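Local coordinates for protein photoreceptor-histidine kinase BphP (PDB 6BAF) that senses light through a bound bilin chromophore and probably passes the signal on through a histidine kinase module, as in other bacteriophytochromes, at residues G152-D157 / A255-S260; R158-R163 / L270-Q275. One frame throughout, in Å; residues are numbered along the deposited sequence.

Interaction 1 of 2, residues G152-D157 / A255-S260. With BLR (3-[5-[(Z)-(4-ethenyl-3-methyl-5-oxidanylidene-pyrrol-2-ylidene)methyl]-2-[[5-[(Z)-(3-ethenyl-4-methyl-5-oxidanylidene-pyrrol-2-ylidene)methyl]-3-(3-hydroxy-3-oxopropyl)-4-methyl-1H-pyrrol-2-yl]methyl]-4-methyl-1H-pyrrol-3-yl]propanoic acid), chain B.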
ATOM      1  N   GLY A 152      -2.288 -14.063   9.452  1.00 43.60           N
ATOM      2  CA  GLY A 152      -2.427 -12.980  10.418  1.00 44.13           C
ATOM      3  C   GLY A 152      -3.422 -11.916   9.988  1.00 44.39           C
ATOM      4  O   GLY A 152      -4.271 -11.495  10.774  1.00 47.47           O
ATOM      5  N   LEU A 153      -3.346 -11.472   8.728  1.00 41.35           N
ATOM      6  CA  LEU A 153      -4.287 -10.440   8.268  1.00 41.14           C
ATOM      7  C   LEU A 153      -5.737 -10.929   8.238  1.00 45.61           C
ATOM      8  O   LEU A 153      -6.661 -10.166   8.551  1.00 45.20           O
ATOM      9  CB  LEU A 153      -3.892  -9.957   6.874  1.00 43.25           C
ATOM     10  CG  LEU A 153      -2.554  -9.248   6.860  1.00 45.42           C
ATOM     11  CD1 LEU A 153      -2.031  -9.090   5.418  1.00 42.06           C
ATOM     12  CD2 LEU A 153      -2.699  -7.890   7.582  1.00 42.69           C
ATOM     13  N   THR A 154      -5.978 -12.179   7.813  1.00 46.17           N
ATOM     14  CA  THR A 154      -7.356 -12.628   7.551  1.00 41.86           C
ATOM     15  C   THR A 154      -7.973 -13.342   8.737  1.00 40.99           C
ATOM     16  O   THR A 154      -9.205 -13.414   8.857  1.00 40.16           O
ATOM     17  CB  THR A 154      -7.386 -13.603   6.357  1.00 44.19           C
ATOM     18  OG1 THR A 154      -6.635 -14.780   6.708  1.00 40.85           O
ATOM     19  CG2 THR A 154      -6.727 -12.999   5.121  1.00 39.46           C
ATOM     20  N   GLY A 155      -7.158 -13.931   9.601  1.00 43.80           N
ATOM     21  CA  GLY A 155      -7.769 -14.767  10.616  1.00 43.80           C
ATOM     22  C   GLY A 155      -8.193 -16.150  10.150  1.00 47.94           C
ATOM     23  O   GLY A 155      -8.899 -16.845  10.884  1.00 45.86           O
ATOM     24  N   PHE A 156      -7.796 -16.576   8.959  1.00 45.02           N
ATOM     25  CA  PHE A 156      -8.161 -17.911   8.504  1.00 46.18           C
ATOM     26  C   PHE A 156      -7.501 -19.003   9.362  1.00 46.52           C
ATOM     27  O   PHE A 156      -6.340 -18.886   9.769  1.00 44.08           O
ATOM     28  CB  PHE A 156      -7.756 -18.068   7.030  1.00 42.08           C
ATOM     29  CG  PHE A 156      -8.870 -17.746   6.041  1.00 43.42           C
ATOM     30  CD1 PHE A 156      -9.953 -18.614   5.881  1.00 43.71           C
ATOM     31  CD2 PHE A 156      -8.807 -16.595   5.237  1.00 42.53           C
ATOM     32  CE1 PHE A 156     -10.985 -18.357   4.919  1.00 42.96           C
ATOM     33  CE2 PHE A 156      -9.817 -16.320   4.278  1.00 40.49           C
ATOM     34  CZ  PHE A 156     -10.916 -17.206   4.131  1.00 42.46           C
ATOM     35  N   ASP A 157      -8.233 -20.098   9.583  1.00 44.09           N
ATOM     36  CA  ASP A 157      -7.683 -21.250  10.300  1.00 43.46           C
ATOM     37  C   ASP A 157      -6.459 -21.831   9.633  1.00 46.48           C
ATOM     38  O   ASP A 157      -5.590 -22.372  10.326  1.00 46.07           O
ATOM     39  CB  ASP A 157      -8.729 -22.362  10.432  1.00 45.64           C
ATOM     40  CG  ASP A 157      -9.815 -21.996  11.389  1.00 52.19           C
ATOM     41  OD1 ASP A 157      -9.469 -21.321  12.372  1.00 55.49           O
ATOM     42  OD2 ASP A 157     -11.012 -22.329  11.172  1.00 54.32           O
ATOM     43  N   ALA A 255     -15.331 -22.041   4.660  1.00 39.35           N
ATOM     44  CA  ALA A 255     -15.052 -20.811   3.940  1.00 40.91           C
ATOM     45  C   ALA A 255     -13.649 -20.918   3.376  1.00 39.88           C
ATOM     46  O   ALA A 255     -12.805 -21.658   3.899  1.00 39.58           O
ATOM     47  CB  ALA A 255     -15.214 -19.566   4.842  1.00 40.37           C
ATOM     48  N   SER A 256     -13.395 -20.166   2.308  1.00 38.43           N
ATOM     49  CA  SER A 256     -12.151 -20.321   1.561  1.00 36.82           C
ATOM     50  C   SER A 256     -11.760 -18.997   0.921  1.00 36.61           C
ATOM     51  O   SER A 256     -12.625 -18.185   0.600  1.00 38.97           O
ATOM     52  CB  SER A 256     -12.327 -21.349   0.443  1.00 37.80           C
ATOM     53  OG  SER A 256     -11.076 -21.714  -0.057  1.00 47.16           O
ATOM     54  N   MET A 257     -10.467 -18.819   0.666  1.00 33.35           N
ATOM     55  CA  MET A 257      -9.983 -17.722  -0.158  1.00 36.65           C
ATOM     56  C   MET A 257      -8.687 -18.188  -0.786  1.00 35.90           C
ATOM     57  O   MET A 257      -7.883 -18.823  -0.103  1.00 41.60           O
ATOM     58  CB  MET A 257      -9.759 -16.435   0.680  1.00 37.37           C
ATOM     59  CG  MET A 257      -9.190 -15.245  -0.116  1.00 38.96           C
ATOM     60  SD  MET A 257      -8.827 -13.727   0.890  1.00 44.88           S
ATOM     61  CE  MET A 257      -7.279 -14.234   1.651  1.00 40.42           C
ATOM     62  N   SER A 258      -8.477 -17.924  -2.080  1.00 33.45           N
ATOM     63  CA  SER A 258      -7.178 -18.227  -2.661  1.00 36.81           C
ATOM     64  C   SER A 258      -6.732 -17.080  -3.561  1.00 37.22           C
ATOM     65  O   SER A 258      -7.530 -16.251  -4.011  1.00 37.73           O
ATOM     66  CB  SER A 258      -7.147 -19.579  -3.422  1.00 37.31           C
ATOM     67  OG  SER A 258      -8.202 -19.664  -4.384  1.00 35.53           O
ATOM     68  N   ILE A 259      -5.425 -17.039  -3.777  1.00 35.12           N
ATOM     69  CA  ILE A 259      -4.746 -16.003  -4.531  1.00 34.75           C
ATOM     70  C   ILE A 259      -3.783 -16.700  -5.470  1.00 34.14           C
ATOM     71  O   ILE A 259      -3.028 -17.582  -5.047  1.00 37.89           O
ATOM     72  CB  ILE A 259      -4.020 -15.018  -3.585  1.00 36.75           C
ATOM     73  CG1 ILE A 259      -5.071 -14.282  -2.759  1.00 38.13           C
ATOM     74  CG2 ILE A 259      -3.205 -13.976  -4.366  1.00 34.39           C
ATOM     75  CD1 ILE A 259      -4.542 -13.813  -1.418  1.00 42.58           C
ATOM     76  N   SER A 260      -3.794 -16.304  -6.743  1.00 35.05           N
ATOM     77  CA  SER A 260      -2.928 -16.923  -7.737  1.00 36.05           C
ATOM     78  C   SER A 260      -1.496 -16.439  -7.581  1.00 42.13           C
ATOM     79  O   SER A 260      -1.250 -15.249  -7.380  1.00 38.93           O
ATOM     80  CB  SER A 260      -3.408 -16.586  -9.151  1.00 36.41           C
ATOM     81  OG  SER A 260      -4.811 -16.839  -9.293  1.00 38.15           O
TER
HETATM   82  CHA BLR B 401     -11.440 -24.896  -7.383  1.00 38.50           C
HETATM   83  NA  BLR B 401     -10.118 -26.438  -5.869  1.00 39.44           N
HETATM   84  C1A BLR B 401     -10.453 -25.209  -6.290  1.00 42.04           C
HETATM   85  C2A BLR B 401      -9.747 -24.239  -5.571  1.00 37.67           C
HETATM   86  C3A BLR B 401      -8.940 -24.887  -4.707  1.00 42.52           C
HETATM   87  C4A BLR B 401      -9.191 -26.255  -4.891  1.00 41.82           C
HETATM   88  CMA BLR B 401      -7.946 -24.195  -3.727  1.00 38.38           C
HETATM   89  CAA BLR B 401      -9.878 -22.729  -5.781  1.00 34.23           C
HETATM   90  CBA BLR B 401     -11.103 -22.123  -5.047  1.00 37.04           C
HETATM   91  CGA BLR B 401     -10.845 -21.960  -3.541  1.00 41.29           C
HETATM   92  O1A BLR B 401      -9.876 -21.222  -3.198  1.00 38.66           O
HETATM   93  O2A BLR B 401     -11.563 -22.544  -2.641  1.00 38.29           O
HETATM   94  CHB BLR B 401      -8.572 -27.462  -4.220  1.00 41.32           C
HETATM   95  NB  BLR B 401      -8.456 -26.672  -1.831  1.00 44.16           N
HETATM   96  C1B BLR B 401      -8.055 -27.508  -3.026  1.00 41.51           C
HETATM   97  C2B BLR B 401      -6.982 -28.420  -2.561  1.00 42.83           C
HETATM   98  C3B BLR B 401      -6.689 -28.201  -1.203  1.00 49.38           C
HETATM   99  C4B BLR B 401      -7.565 -27.119  -0.673  1.00 51.75           C
HETATM  100  CMB BLR B 401      -6.249 -29.460  -3.416  1.00 44.80           C
HETATM  101  OB  BLR B 401      -7.613 -26.680   0.421  1.00 55.23           O
HETATM  102  CAB BLR B 401      -5.590 -28.978  -0.458  1.00 47.19           C
HETATM  103  CBB BLR B 401      -5.231 -28.667   0.766  1.00 49.97           C
HETATM  104  NC  BLR B 401     -12.518 -30.307  -7.520  1.00 43.09           N
HETATM  105  C1C BLR B 401     -12.357 -31.788  -7.226  1.00 49.36           C
HETATM  106  C2C BLR B 401     -13.022 -32.496  -8.362  1.00 51.70           C
HETATM  107  C3C BLR B 401     -13.547 -31.584  -9.315  1.00 50.01           C
HETATM  108  C4C BLR B 401     -13.268 -30.192  -8.837  1.00 45.79           C
HETATM  109  CMC BLR B 401     -13.073 -34.006  -8.451  1.00 58.02           C
HETATM  110  OC  BLR B 401     -11.833 -32.286  -6.289  1.00 51.59           O
HETATM  111  CAC BLR B 401     -14.296 -31.954 -10.609  1.00 56.94           C
HETATM  112  CBC BLR B 401     -13.776 -32.804 -11.513  1.00 66.13           C
HETATM  113  CHD BLR B 401     -13.611 -29.100  -9.447  1.00 43.89           C
HETATM  114  ND  BLR B 401     -12.183 -27.290  -8.034  1.00 38.09           N
HETATM  115  C1D BLR B 401     -13.171 -27.713  -9.053  1.00 42.25           C
HETATM  116  C2D BLR B 401     -13.759 -26.560  -9.716  1.00 41.84           C
HETATM  117  C3D BLR B 401     -13.124 -25.378  -9.145  1.00 37.15           C
HETATM  118  C4D BLR B 401     -12.117 -25.787  -8.100  1.00 42.41           C
HETATM  119  CMD BLR B 401     -14.819 -26.616 -10.823  1.00 39.55           C
HETATM  120  CAD BLR B 401     -13.431 -23.943  -9.517  1.00 33.98           C
HETATM  121  CBD BLR B 401     -14.403 -23.378  -8.493  1.00 36.64           C
HETATM  122  CGD BLR B 401     -14.716 -22.021  -9.094  1.00 40.86           C
HETATM  123  O1D BLR B 401     -13.773 -21.170  -9.232  1.00 36.54           O
HETATM  124  O2D BLR B 401     -15.889 -21.805  -9.527  1.00 40.77           O
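The hydrophobic layer between the helical side and the central sheet of a GAF domain is where F156 meets M257, with CE2 of the ring 3.6 Å from CB of the methionine. The two side chains cross at about a right angle, and CZ of F156 also comes 3.8 Å from the carbonyl carbon of S256. Next to CZ, CE1 of F156 lies 4.4 Å from CB of A255. At the end of helix 139-154, OG1 of T154 takes the N-H of F156 in an ST turn (3.1 Å, 161°) and is also bonded to the carbonyl of V150, while G155 turns the chain with a positive phi. M257 runs extended and then turns about the CG-SD bond (chi3 78°), which brings CE tip to tip with CG2 of T154 at 3.7 Å. Side chains alternate along this strand of the phytochrome chromophore-binding domain, and on the other face S256 and S258 meet the bilin: OG of S256 is hydrogen-bonded to O2A of one propionate (2.8 Å) and also to the carbonyl of C273, while OG of S258, which R208 NH2 also bonds, donates to O1A of the same group (2.6 Å). Cutting F156 back to an alanine is likely to open a gap beside CB of M257 and remove the ring's contact with the S256 backbone.

Interaction 2 of 2, residues R158-R163 / L270-Q275. With BLR (3-[5-[(Z)-(4-ethenyl-3-methyl-5-oxidanylidene-pyrrol-2-ylidene)methyl]-2-[[5-[(Z)-(3-ethenyl-4-methyl-5-oxidanylidene-pyrrol-2-ylidene)methyl]-3-(3-hydroxy-3-oxopropyl)-4-methyl-1H-pyrrol-2-yl]methyl]-4-methyl-1H-pyrrol-3-yl]propanoic acid), chain B.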
ATOM      1  N   ARG A 158      -6.372 -21.784   8.300  1.00 43.91           N
ATOM      2  CA  ARG A 158      -5.240 -22.385   7.619  1.00 36.55           C
ATOM      3  C   ARG A 158      -4.894 -21.561   6.395  1.00 38.49           C
ATOM      4  O   ARG A 158      -5.787 -21.111   5.680  1.00 43.20           O
ATOM      5  CB  ARG A 158      -5.556 -23.854   7.228  1.00 38.43           C
ATOM      6  CG  ARG A 158      -4.444 -24.617   6.430  1.00 42.87           C
ATOM      7  CD  ARG A 158      -4.724 -26.211   6.379  1.00 42.64           C
ATOM      8  NE  ARG A 158      -6.134 -26.389   6.139  1.00 53.46           N
ATOM      9  CZ  ARG A 158      -6.957 -27.185   6.795  1.00 49.53           C
ATOM     10  NH1 ARG A 158      -8.231 -27.158   6.441  1.00 53.49           N
ATOM     11  NH2 ARG A 158      -6.528 -28.020   7.740  1.00 48.53           N
ATOM     12  N   ALA A 159      -3.606 -21.398   6.120  1.00 36.24           N
ATOM     13  CA  ALA A 159      -3.144 -20.776   4.895  1.00 39.65           C
ATOM     14  C   ALA A 159      -1.985 -21.611   4.400  1.00 41.66           C
ATOM     15  O   ALA A 159      -1.067 -21.899   5.174  1.00 42.92           O
ATOM     16  CB  ALA A 159      -2.691 -19.312   5.102  1.00 38.00           C
ATOM     17  N   ILE A 160      -2.007 -21.997   3.118  1.00 37.56           N
ATOM     18  CA  ILE A 160      -0.939 -22.796   2.548  1.00 37.32           C
ATOM     19  C   ILE A 160      -0.439 -22.123   1.287  1.00 35.79           C
ATOM     20  O   ILE A 160      -1.123 -21.286   0.690  1.00 38.04           O
ATOM     21  CB  ILE A 160      -1.399 -24.244   2.245  1.00 39.93           C
ATOM     22  CG1 ILE A 160      -2.513 -24.242   1.168  1.00 40.52           C
ATOM     23  CG2 ILE A 160      -1.907 -24.901   3.533  1.00 38.97           C
ATOM     24  CD1 ILE A 160      -2.732 -25.644   0.458  1.00 37.66           C
ATOM     25  N   ILE A 161       0.782 -22.477   0.897  1.00 35.38           N
ATOM     26  CA  ILE A 161       1.243 -22.320  -0.474  1.00 35.78           C
ATOM     27  C   ILE A 161       1.024 -23.656  -1.185  1.00 41.66           C
ATOM     28  O   ILE A 161       1.539 -24.695  -0.754  1.00 36.70           O
ATOM     29  CB  ILE A 161       2.724 -21.927  -0.565  1.00 37.52           C
ATOM     30  CG1 ILE A 161       3.036 -20.597   0.167  1.00 39.54           C
ATOM     31  CG2 ILE A 161       3.062 -21.797  -2.032  1.00 33.74           C
ATOM     32  CD1 ILE A 161       2.197 -19.434  -0.299  1.00 36.24           C
ATOM     33  N   TYR A 162       0.287 -23.633  -2.283  1.00 40.60           N
ATOM     34  CA  TYR A 162      -0.031 -24.822  -3.054  1.00 36.26           C
ATOM     35  C   TYR A 162       0.686 -24.661  -4.382  1.00 35.59           C
ATOM     36  O   TYR A 162       0.334 -23.789  -5.173  1.00 41.29           O
ATOM     37  CB  TYR A 162      -1.541 -24.922  -3.226  1.00 40.75           C
ATOM     38  CG  TYR A 162      -2.024 -26.205  -3.904  1.00 43.60           C
ATOM     39  CD1 TYR A 162      -2.100 -27.407  -3.185  1.00 41.10           C
ATOM     40  CD2 TYR A 162      -2.409 -26.210  -5.249  1.00 43.81           C
ATOM     41  CE1 TYR A 162      -2.562 -28.586  -3.781  1.00 47.64           C
ATOM     42  CE2 TYR A 162      -2.879 -27.398  -5.869  1.00 43.45           C
ATOM     43  CZ  TYR A 162      -2.954 -28.574  -5.121  1.00 47.91           C
ATOM     44  OH  TYR A 162      -3.403 -29.745  -5.698  1.00 47.68           O
ATOM     45  N   ARG A 163       1.693 -25.468  -4.631  1.00 30.50           N
ATOM     46  CA  ARG A 163       2.524 -25.292  -5.803  1.00 38.02           C
ATOM     47  C   ARG A 163       2.212 -26.370  -6.841  1.00 42.17           C
ATOM     48  O   ARG A 163       2.069 -27.537  -6.485  1.00 42.01           O
ATOM     49  CB  ARG A 163       3.997 -25.369  -5.414  1.00 34.51           C
ATOM     50  CG  ARG A 163       4.881 -25.098  -6.601  1.00 40.47           C
ATOM     51  CD  ARG A 163       6.331 -25.356  -6.252  1.00 45.36           C
ATOM     52  NE  ARG A 163       7.157 -24.978  -7.398  1.00 49.51           N
ATOM     53  CZ  ARG A 163       8.486 -24.898  -7.365  1.00 54.36           C
ATOM     54  NH1 ARG A 163       9.147 -25.167  -6.226  1.00 48.84           N
ATOM     55  NH2 ARG A 163       9.142 -24.530  -8.465  1.00 50.77           N
ATOM     56  N   LEU A 270      -0.824 -21.329  -5.667  1.00 33.76           N
ATOM     57  CA  LEU A 270      -1.877 -20.563  -5.039  1.00 39.09           C
ATOM     58  C   LEU A 270      -1.458 -20.321  -3.603  1.00 39.50           C
ATOM     59  O   LEU A 270      -0.795 -21.164  -3.003  1.00 38.17           O
ATOM     60  CB  LEU A 270      -3.235 -21.301  -5.004  1.00 36.20           C
ATOM     61  CG  LEU A 270      -3.945 -21.778  -6.275  1.00 38.21           C
ATOM     62  CD1 LEU A 270      -5.256 -22.399  -5.810  1.00 36.63           C
ATOM     63  CD2 LEU A 270      -4.219 -20.624  -7.199  1.00 35.04           C
ATOM     64  N   ILE A 271      -1.852 -19.178  -3.065  1.00 37.75           N
ATOM     65  CA  ILE A 271      -2.018 -19.024  -1.630  1.00 34.92           C
ATOM     66  C   ILE A 271      -3.451 -19.432  -1.362  1.00 35.19           C
ATOM     67  O   ILE A 271      -4.378 -18.789  -1.853  1.00 37.20           O
ATOM     68  CB  ILE A 271      -1.772 -17.578  -1.158  1.00 38.13           C
ATOM     69  CG1 ILE A 271      -0.417 -17.041  -1.631  1.00 37.63           C
ATOM     70  CG2 ILE A 271      -1.852 -17.508   0.373  1.00 36.04           C
ATOM     71  CD1 ILE A 271      -0.306 -15.482  -1.523  1.00 37.03           C
ATOM     72  N   SER A 272      -3.653 -20.486  -0.584  1.00 37.58           N
ATOM     73  CA  SER A 272      -4.985 -21.022  -0.343  1.00 36.88           C
ATOM     74  C   SER A 272      -5.279 -20.952   1.140  1.00 38.26           C
ATOM     75  O   SER A 272      -4.507 -21.484   1.936  1.00 41.44           O
ATOM     76  CB  SER A 272      -5.089 -22.501  -0.835  1.00 38.72           C
ATOM     77  OG  SER A 272      -6.374 -23.044  -0.479  1.00 39.20           O
ATOM     78  N   CYS A 273      -6.394 -20.322   1.512  1.00 36.57           N
ATOM     79  CA  CYS A 273      -6.816 -20.194   2.903  1.00 41.17           C
ATOM     80  C   CYS A 273      -8.131 -20.897   3.092  1.00 42.02           C
ATOM     81  O   CYS A 273      -9.006 -20.838   2.213  1.00 42.43           O
ATOM     82  CB  CYS A 273      -7.021 -18.731   3.350  1.00 38.54           C
ATOM     83  SG  CYS A 273      -5.618 -17.706   2.889  1.00 41.06           S
ATOM     84  N   THR A 274      -8.286 -21.522   4.261  1.00 39.74           N
ATOM     85  CA  THR A 274      -9.497 -22.270   4.555  1.00 40.80           C
ATOM     86  C   THR A 274      -9.861 -22.067   6.012  1.00 43.70           C
ATOM     87  O   THR A 274      -8.994 -21.900   6.882  1.00 43.39           O
ATOM     88  CB  THR A 274      -9.327 -23.783   4.235  1.00 43.00           C
ATOM     89  OG1 THR A 274      -8.086 -24.247   4.770  1.00 44.43           O
ATOM     90  CG2 THR A 274      -9.273 -24.020   2.703  1.00 41.37           C
ATOM     91  N   GLN A 275     -11.154 -22.060   6.260  1.00 41.39           N
ATOM     92  CA  GLN A 275     -11.724 -21.926   7.588  1.00 45.65           C
ATOM     93  C   GLN A 275     -12.419 -23.236   7.907  1.00 49.11           C
ATOM     94  O   GLN A 275     -13.267 -23.678   7.127  1.00 49.08           O
ATOM     95  CB  GLN A 275     -12.734 -20.786   7.626  1.00 46.12           C
ATOM     96  CG  GLN A 275     -13.168 -20.408   9.025  1.00 49.56           C
ATOM     97  CD  GLN A 275     -12.109 -19.593   9.768  1.00 50.16           C
ATOM     98  OE1 GLN A 275     -10.941 -19.498   9.358  1.00 47.92           O
ATOM     99  NE2 GLN A 275     -12.526 -18.974  10.846  1.00 53.83           N
TER
HETATM  100  CHA BLR B 401     -11.440 -24.896  -7.383  1.00 38.50           C
HETATM  101  NA  BLR B 401     -10.118 -26.438  -5.869  1.00 39.44           N
HETATM  102  C1A BLR B 401     -10.453 -25.209  -6.290  1.00 42.04           C
HETATM  103  C2A BLR B 401      -9.747 -24.239  -5.571  1.00 37.67           C
HETATM  104  C3A BLR B 401      -8.940 -24.887  -4.707  1.00 42.52           C
HETATM  105  C4A BLR B 401      -9.191 -26.255  -4.891  1.00 41.82           C
HETATM  106  CMA BLR B 401      -7.946 -24.195  -3.727  1.00 38.38           C
HETATM  107  CAA BLR B 401      -9.878 -22.729  -5.781  1.00 34.23           C
HETATM  108  CBA BLR B 401     -11.103 -22.123  -5.047  1.00 37.04           C
HETATM  109  CGA BLR B 401     -10.845 -21.960  -3.541  1.00 41.29           C
HETATM  110  O1A BLR B 401      -9.876 -21.222  -3.198  1.00 38.66           O
HETATM  111  O2A BLR B 401     -11.563 -22.544  -2.641  1.00 38.29           O
HETATM  112  CHB BLR B 401      -8.572 -27.462  -4.220  1.00 41.32           C
HETATM  113  NB  BLR B 401      -8.456 -26.672  -1.831  1.00 44.16           N
HETATM  114  C1B BLR B 401      -8.055 -27.508  -3.026  1.00 41.51           C
HETATM  115  C2B BLR B 401      -6.982 -28.420  -2.561  1.00 42.83           C
HETATM  116  C3B BLR B 401      -6.689 -28.201  -1.203  1.00 49.38           C
HETATM  117  C4B BLR B 401      -7.565 -27.119  -0.673  1.00 51.75           C
HETATM  118  CMB BLR B 401      -6.249 -29.460  -3.416  1.00 44.80           C
HETATM  119  OB  BLR B 401      -7.613 -26.680   0.421  1.00 55.23           O
HETATM  120  CAB BLR B 401      -5.590 -28.978  -0.458  1.00 47.19           C
HETATM  121  CBB BLR B 401      -5.231 -28.667   0.766  1.00 49.97           C
HETATM  122  NC  BLR B 401     -12.518 -30.307  -7.520  1.00 43.09           N
HETATM  123  C1C BLR B 401     -12.357 -31.788  -7.226  1.00 49.36           C
HETATM  124  C2C BLR B 401     -13.022 -32.496  -8.362  1.00 51.70           C
HETATM  125  C3C BLR B 401     -13.547 -31.584  -9.315  1.00 50.01           C
HETATM  126  C4C BLR B 401     -13.268 -30.192  -8.837  1.00 45.79           C
HETATM  127  CMC BLR B 401     -13.073 -34.006  -8.451  1.00 58.02           C
HETATM  128  OC  BLR B 401     -11.833 -32.286  -6.289  1.00 51.59           O
HETATM  129  CAC BLR B 401     -14.296 -31.954 -10.609  1.00 56.94           C
HETATM  130  CBC BLR B 401     -13.776 -32.804 -11.513  1.00 66.13           C
HETATM  131  CHD BLR B 401     -13.611 -29.100  -9.447  1.00 43.89           C
HETATM  132  ND  BLR B 401     -12.183 -27.290  -8.034  1.00 38.09           N
HETATM  133  C1D BLR B 401     -13.171 -27.713  -9.053  1.00 42.25           C
HETATM  134  C2D BLR B 401     -13.759 -26.560  -9.716  1.00 41.84           C
HETATM  135  C3D BLR B 401     -13.124 -25.378  -9.145  1.00 37.15           C
HETATM  136  C4D BLR B 401     -12.117 -25.787  -8.100  1.00 42.41           C
HETATM  137  CMD BLR B 401     -14.819 -26.616 -10.823  1.00 39.55           C
HETATM  138  CAD BLR B 401     -13.431 -23.943  -9.517  1.00 33.98           C
HETATM  139  CBD BLR B 401     -14.403 -23.378  -8.493  1.00 36.64           C
HETATM  140  CGD BLR B 401     -14.716 -22.021  -9.094  1.00 40.86           C
HETATM  141  O1D BLR B 401     -13.773 -21.170  -9.232  1.00 36.54           O
HETATM  142  O2D BLR B 401     -15.889 -21.805  -9.527  1.00 40.77           O
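With CG anti to the backbone N (chi1 178°), the side chain of R158 folds across T274, and a bend at chi3 (42°) turns the edge of the guanidinium group toward OG1 of the threonine. NE of R158 donates to OG1 of T274 at 3.2 Å, with the oxygen slightly off the guanidinium plane, and NH1 adds a weak bond to the same atom. NH2 is bonded to the carbonyl of D182, a second partner that would help to fix the group's rotation.

Beneath these side chains the backbones of R158, I160 and Y162 pair with T274, S272 and L270 as hydrogen-bonded antiparallel pairs; the straightest bond runs from Y162 N to L270 O (2.8 Å, 174°). Between them lie the non-hydrogen-bonded pairs A159 with C273 and I161 with I271. In the latter the side chains lie side by side, CD1 of I161 3.8 Å from CG1 of I271, on the face covered by helix 139-154.

The opposite face turns to the bilin. CG1 of I160 packs 3.7 Å from CB of S272, and CD1 reaches on to the vinyl carbon CBB of BLR (3.9 Å). CD1 of L270 touches the methyl CMA at 3.8 Å, and OH of Y162 lies 3.7 Å from the methyl CMB. One face closed by a helix and the other forming a chromophore floor is the arrangement of the antiparallel GAF sheet in phytochromes, where these two central strands carry part of the bilin pocket.

In the fold
Interactions 1 and 2 lie 7 Å apart between centres and share one antiparallel sheet, in which strand 255-263 neighbours strand 266-275. A probable hydrogen bond between M257 O and C273 N (2.7 Å) joins them across that strand pair. A second probable bond, D157 N to Q275 OE1 (2.8 Å), ties the loop after helix 139-154 to the end of the paired strands, just where the chain enters strand 158-164. Both contacts also meet the bilin, in different ways: interaction 1 offers serine hydroxyls to a propionate, whereas interaction 2 lends mostly apolar contacts to ring methyls and a vinyl group. H244, S241, R238 and Y202 supply further hydrogen bonds to the chromophore.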